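Local coordinates for protein 24-sterol C-methyltransferase (Haloferax volcanii, PDB 6F5Z) that is a putative S-adenosylmethionine-dependent methyltransferase, probably acting as a holoenzyme with the small activator protein Trm112 with which it forms a complex, at residues D100-Y114 with R128-Y142. Sequence-based numbering, arbitrary orientation.
With SAH (S-adenosyl-L-homocysteine), chain G; GOL (glycerol), chain F.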
# COMPACT_ATOMS: atom_id res chain seq x y z
N ASP B 100 -8.46 6.03 -22.87
CA ASP B 100 -9.42 4.95 -23.02
C ASP B 100 -9.70 4.24 -21.70
O ASP B 100 -8.85 4.23 -20.81
CB ASP B 100 -8.84 3.89 -23.97
CG ASP B 100 -8.86 4.29 -25.42
OD1 ASP B 100 -9.56 5.26 -25.77
OD2 ASP B 100 -8.20 3.59 -26.23
N ASP B 101 -10.86 3.57 -21.60
CA ASP B 101 -11.14 2.73 -20.44
C ASP B 101 -10.06 1.65 -20.32
O ASP B 101 -9.62 1.10 -21.33
CB ASP B 101 -12.48 1.99 -20.58
CG ASP B 101 -13.73 2.84 -20.61
OD1 ASP B 101 -13.61 4.06 -20.74
OD2 ASP B 101 -14.84 2.25 -20.56
N ASP B 102 -9.67 1.31 -19.09
CA ASP B 102 -8.78 0.18 -18.81
C ASP B 102 -7.52 0.19 -19.67
O ASP B 102 -7.15 -0.85 -20.23
CB ASP B 102 -9.53 -1.15 -19.00
CG ASP B 102 -10.80 -1.39 -18.19
OD1 ASP B 102 -11.05 -0.63 -17.23
OD2 ASP B 102 -11.53 -2.33 -18.50
N SER B 103 -6.87 1.35 -19.79
CA SER B 103 -5.72 1.45 -20.66
C SER B 103 -4.44 1.80 -19.90
O SER B 103 -3.38 1.84 -20.52
CB SER B 103 -5.99 2.54 -21.70
OG SER B 103 -6.13 3.83 -21.10
N VAL B 104 -4.55 2.14 -18.60
CA VAL B 104 -3.42 2.66 -17.78
C VAL B 104 -3.09 1.70 -16.68
O VAL B 104 -3.99 1.22 -15.98
CB VAL B 104 -3.77 4.09 -17.29
CG1 VAL B 104 -2.71 4.63 -16.34
CG2 VAL B 104 -3.91 5.03 -18.50
N ASP B 105 -1.78 1.45 -16.45
CA ASP B 105 -1.43 0.53 -15.36
C ASP B 105 -1.49 1.20 -13.99
O ASP B 105 -1.92 0.56 -13.03
CB ASP B 105 -0.04 -0.08 -15.58
CG ASP B 105 0.02 -0.94 -16.84
OD1 ASP B 105 -0.69 -1.96 -16.89
OD2 ASP B 105 0.65 -0.51 -17.83
N HIS B 106 -1.00 2.47 -13.89
CA HIS B 106 -1.05 3.18 -12.61
C HIS B 106 -1.22 4.66 -12.84
O HIS B 106 -0.81 5.18 -13.89
CB HIS B 106 0.23 2.98 -11.79
CG HIS B 106 0.58 1.55 -11.56
ND1 HIS B 106 1.49 0.88 -12.38
CD2 HIS B 106 0.08 0.70 -10.65
CE1 HIS B 106 1.51 -0.36 -11.93
NE2 HIS B 106 0.68 -0.54 -10.91
N VAL B 107 -1.85 5.32 -11.87
CA VAL B 107 -2.00 6.79 -11.91
C VAL B 107 -1.34 7.32 -10.64
O VAL B 107 -1.53 6.78 -9.54
CB VAL B 107 -3.50 7.18 -11.94
CG1 VAL B 107 -3.69 8.70 -11.83
CG2 VAL B 107 -4.16 6.68 -13.22
N TRP B 108 -0.55 8.40 -10.80
CA TRP B 108 0.12 9.10 -9.72
C TRP B 108 -0.39 10.54 -9.72
O TRP B 108 -0.59 11.13 -10.77
CB TRP B 108 1.64 9.15 -10.03
CG TRP B 108 2.39 10.20 -9.25
CD1 TRP B 108 2.67 11.48 -9.66
CD2 TRP B 108 2.88 10.09 -7.90
NE1 TRP B 108 3.37 12.15 -8.66
CE2 TRP B 108 3.47 11.33 -7.56
CE3 TRP B 108 2.87 9.05 -6.95
CZ2 TRP B 108 4.13 11.53 -6.34
CZ3 TRP B 108 3.49 9.25 -5.72
CH2 TRP B 108 4.07 10.51 -5.41
N SER B 109 -0.56 11.11 -8.53
CA SER B 109 -0.83 12.53 -8.44
C SER B 109 -0.25 13.06 -7.13
O SER B 109 -0.53 12.52 -6.06
CB SER B 109 -2.31 12.83 -8.59
OG SER B 109 -2.56 14.22 -8.50
N MET B 110 0.53 14.14 -7.21
CA MET B 110 1.09 14.76 -6.00
C MET B 110 0.71 16.25 -6.00
O MET B 110 0.94 16.96 -7.00
CB MET B 110 2.63 14.64 -5.98
CG MET B 110 3.34 15.50 -4.95
SD MET B 110 3.00 14.92 -3.27
CE MET B 110 4.19 15.89 -2.30
N GLU B 111 0.16 16.71 -4.88
CA GLU B 111 -0.15 18.12 -4.67
C GLU B 111 -1.01 18.70 -5.79
O GLU B 111 -0.85 19.90 -6.10
CB GLU B 111 1.20 18.89 -4.52
CG GLU B 111 1.80 18.71 -3.14
CD GLU B 111 1.01 19.51 -2.12
OE1 GLU B 111 -0.14 19.12 -1.80
OE2 GLU B 111 1.49 20.59 -1.71
N ALA B 112 -2.01 17.95 -6.29
CA ALA B 112 -2.85 18.44 -7.38
C ALA B 112 -4.28 18.04 -7.23
O ALA B 112 -5.17 18.73 -7.71
CB ALA B 112 -2.34 17.91 -8.72
N PHE B 113 -4.53 16.87 -6.63
CA PHE B 113 -5.88 16.32 -6.65
C PHE B 113 -6.95 17.25 -6.07
O PHE B 113 -8.06 17.29 -6.61
CB PHE B 113 -5.93 14.96 -5.95
CG PHE B 113 -7.31 14.37 -5.83
CD1 PHE B 113 -7.89 13.70 -6.89
CD2 PHE B 113 -8.05 14.55 -4.66
CE1 PHE B 113 -9.19 13.18 -6.77
CE2 PHE B 113 -9.36 14.05 -4.55
CZ PHE B 113 -9.91 13.37 -5.59
N TYR B 114 -6.59 17.96 -5.02
CA TYR B 114 -7.54 18.79 -4.30
C TYR B 114 -7.90 20.06 -5.08
O TYR B 114 -8.76 20.80 -4.60
CB TYR B 114 -7.05 19.06 -2.90
CG TYR B 114 -5.63 19.57 -2.84
CD1 TYR B 114 -5.36 20.92 -3.03
CD2 TYR B 114 -4.57 18.73 -2.52
CE1 TYR B 114 -4.07 21.43 -2.92
CE2 TYR B 114 -3.26 19.21 -2.43
CZ TYR B 114 -3.01 20.57 -2.61
OH TYR B 114 -1.74 21.09 -2.45
N ARG B 128 -11.96 4.48 -14.08
CA ARG B 128 -12.29 4.12 -15.47
C ARG B 128 -11.03 3.83 -16.29
O ARG B 128 -10.96 2.78 -16.94
CB ARG B 128 -13.10 5.25 -16.12
CG ARG B 128 -13.45 4.94 -17.59
CD ARG B 128 -14.22 6.08 -18.24
NE ARG B 128 -13.42 7.29 -18.43
CZ ARG B 128 -12.46 7.43 -19.34
NH1 ARG B 128 -12.20 6.44 -20.20
NH2 ARG B 128 -11.77 8.56 -19.42
N ILE B 129 -10.04 4.77 -16.28
CA ILE B 129 -8.86 4.57 -17.13
C ILE B 129 -7.90 3.46 -16.63
O ILE B 129 -7.16 2.89 -17.43
CB ILE B 129 -8.10 5.86 -17.40
CG1 ILE B 129 -7.41 6.38 -16.09
CG2 ILE B 129 -9.06 6.93 -18.01
CD1 ILE B 129 -6.48 7.58 -16.38
N LEU B 130 -7.90 3.20 -15.33
CA LEU B 130 -7.05 2.16 -14.80
C LEU B 130 -7.50 0.79 -15.26
O LEU B 130 -8.67 0.46 -15.17
CB LEU B 130 -7.10 2.18 -13.26
CG LEU B 130 -6.20 3.21 -12.60
CD1 LEU B 130 -6.50 3.27 -11.08
CD2 LEU B 130 -4.72 2.93 -12.90
N LYS B 131 -6.54 -0.05 -15.58
CA LYS B 131 -6.83 -1.47 -15.78
C LYS B 131 -7.25 -2.07 -14.42
O LYS B 131 -6.71 -1.66 -13.39
CB LYS B 131 -5.55 -2.17 -16.25
CG LYS B 131 -5.15 -1.78 -17.67
CD LYS B 131 -3.79 -2.35 -18.04
CE LYS B 131 -3.42 -2.03 -19.46
NZ LYS B 131 -2.09 -2.63 -19.78
N PRO B 132 -8.12 -3.09 -14.38
CA PRO B 132 -8.39 -3.80 -13.11
C PRO B 132 -7.06 -4.25 -12.47
O PRO B 132 -6.18 -4.81 -13.12
CB PRO B 132 -9.21 -5.03 -13.55
CG PRO B 132 -9.90 -4.55 -14.78
CD PRO B 132 -8.89 -3.69 -15.50
N GLY B 133 -6.92 -3.98 -11.18
CA GLY B 133 -5.71 -4.29 -10.43
C GLY B 133 -4.68 -3.16 -10.45
O GLY B 133 -3.68 -3.24 -9.75
N GLY B 134 -4.91 -2.15 -11.29
CA GLY B 134 -4.03 -0.98 -11.35
C GLY B 134 -4.21 -0.09 -10.14
O GLY B 134 -5.26 -0.17 -9.49
N THR B 135 -3.22 0.78 -9.85
CA THR B 135 -3.29 1.58 -8.63
C THR B 135 -3.32 3.06 -8.88
O THR B 135 -2.90 3.52 -9.95
CB THR B 135 -2.09 1.31 -7.67
OG1 THR B 135 -0.88 1.88 -8.21
CG2 THR B 135 -1.92 -0.18 -7.34
N PHE B 136 -3.93 3.76 -7.93
CA PHE B 136 -3.91 5.22 -7.90
C PHE B 136 -3.17 5.59 -6.62
O PHE B 136 -3.64 5.25 -5.52
CB PHE B 136 -5.36 5.82 -7.89
CG PHE B 136 -5.41 7.33 -7.68
CD1 PHE B 136 -4.46 8.17 -8.29
CD2 PHE B 136 -6.43 7.90 -6.95
CE1 PHE B 136 -4.52 9.54 -8.11
CE2 PHE B 136 -6.52 9.28 -6.81
CZ PHE B 136 -5.57 10.10 -7.39
N TYR B 137 -2.07 6.36 -6.76
CA TYR B 137 -1.29 6.88 -5.64
C TYR B 137 -1.62 8.38 -5.56
O TYR B 137 -1.22 9.14 -6.45
CB TYR B 137 0.22 6.64 -5.88
CG TYR B 137 0.67 5.30 -5.33
CD1 TYR B 137 0.21 4.11 -5.89
CD2 TYR B 137 1.55 5.23 -4.26
CE1 TYR B 137 0.55 2.87 -5.33
CE2 TYR B 137 1.91 4.00 -3.70
CZ TYR B 137 1.40 2.83 -4.22
OH TYR B 137 1.74 1.64 -3.63
N CYS B 138 -2.35 8.78 -4.50
CA CYS B 138 -2.82 10.13 -4.34
C CYS B 138 -2.10 10.75 -3.14
O CYS B 138 -2.40 10.38 -1.99
CB CYS B 138 -4.33 10.07 -4.09
SG CYS B 138 -5.09 11.69 -3.89
N ALA B 139 -1.17 11.70 -3.42
CA ALA B 139 -0.38 12.28 -2.34
C ALA B 139 -0.76 13.75 -2.24
O ALA B 139 -0.77 14.46 -3.28
CB ALA B 139 1.10 12.14 -2.62
N VAL B 140 -1.08 14.22 -1.02
CA VAL B 140 -1.55 15.58 -0.86
C VAL B 140 -1.00 16.18 0.42
O VAL B 140 -0.92 15.48 1.44
CB VAL B 140 -3.10 15.70 -0.86
CG1 VAL B 140 -3.71 15.28 -2.20
CG2 VAL B 140 -3.73 14.91 0.29
N ASN B 141 -0.74 17.51 0.39
CA ASN B 141 -0.35 18.24 1.59
C ASN B 141 -1.48 19.09 2.15
O ASN B 141 -1.35 19.57 3.27
CB ASN B 141 0.91 19.11 1.34
CG ASN B 141 2.13 18.27 1.09
OD1 ASN B 141 2.14 17.10 1.44
ND2 ASN B 141 3.16 18.80 0.46
N TYR B 142 -2.57 19.27 1.38
CA TYR B 142 -3.72 20.06 1.80
C TYR B 142 -4.79 19.03 2.20
O TYR B 142 -5.34 18.36 1.32
CB TYR B 142 -4.20 20.93 0.65
CG TYR B 142 -5.43 21.75 0.98
CD1 TYR B 142 -5.35 22.87 1.81
CD2 TYR B 142 -6.66 21.43 0.44
CE1 TYR B 142 -6.47 23.66 2.08
CE2 TYR B 142 -7.79 22.22 0.68
CZ TYR B 142 -7.69 23.33 1.51
OH TYR B 142 -8.80 24.11 1.74
N SAH G . 2.81 17.26 -9.14
CA SAH G . 3.69 18.46 -9.19
CB SAH G . 2.92 19.82 -9.36
CG SAH G . 2.01 20.15 -8.18
SD SAH G . 1.17 21.75 -8.43
C SAH G . 4.61 18.55 -7.95
O SAH G . 4.48 17.57 -7.10
OXT SAH G . 5.39 19.47 -7.80
C5' SAH G . -0.43 21.28 -9.13
C4' SAH G . -0.38 20.96 -10.61
O4' SAH G . -1.69 20.49 -11.01
C3' SAH G . -0.09 22.22 -11.44
O3' SAH G . 0.95 22.01 -12.40
C2' SAH G . -1.46 22.59 -12.02
O2' SAH G . -1.43 23.28 -13.27
C1' SAH G . -2.14 21.23 -12.13
N9 SAH G . -3.60 21.27 -12.07
C8 SAH G . -4.38 21.83 -11.08
N7 SAH G . -5.67 21.68 -11.26
C5 SAH G . -5.75 20.98 -12.45
C6 SAH G . -6.86 20.50 -13.20
N6 SAH G . -8.14 20.71 -12.86
N1 SAH G . -6.59 19.84 -14.35
C2 SAH G . -5.32 19.68 -14.73
N3 SAH G . -4.20 20.08 -14.11
C4 SAH G . -4.49 20.72 -12.96
C1 GOL F . -2.35 -2.60 -13.88
O1 GOL F . -1.35 -2.71 -12.88
C2 GOL F . -2.30 -3.76 -14.84
O2 GOL F . -0.94 -4.05 -15.17
C3 GOL F . -3.01 -5.01 -14.36
O3 GOL F . -3.03 -5.10 -12.95
O HOH W 1 -0.12 -0.85 -20.70
O HOH W 2 -0.94 -3.31 -9.51
O HOH W 3 -2.47 15.04 -5.75
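Over the centre of one face of the Tyr114 ring sits CB of Tyr142, a CH-pi contact 3.5 Å from the centroid, while CG1 of Val140 meets the same ring at its edge. Glu111 OE1 also lies in that ring's plane and takes the Tyr114 hydroxyl, with OH to OE1 at 2.6 Å. From the opposite face of the carboxylate, Asn141 N reaches Glu111 OE1 at 2.8 Å. The Phe136 ring turns its edge to the backbone of Val107 and to CB of Ser109; with Phe136 CG anti to its own N (chi1 173°), CD1 comes 3.7 Å from Val107 CG1. Cys138 SG approaches the Phe113 ring obliquely. These groups belong to, or follow, the neighbouring parallel strands 106-110 and 134-140, joined by a beta-alpha-beta crossover through helix 119-129, as in a Rossmann-like methyltransferase. At the far end Arg128 NH1 forms a salt bridge with Asp101 OD1 at 2.8 Å, from the anti side and near the guanidinium plane, and Ile129 O accepts from both Ser103 N and Val104 N. Replacing Tyr114 with an alanine would probably leave Glu111 OE1 with one donor fewer and open a gap beneath Tyr142 CB. Met110 O accepts from the amino N of S-adenosylhomocysteine at 2.9 Å. The next residue, Glu111, donates its N to Ala139 O, and its OE1 joins the Tyr114 hydroxyl to Asn141 N, directly after strand 134-140; the loop lining the ligand pocket is thus bonded to the neighbouring strand and its continuation.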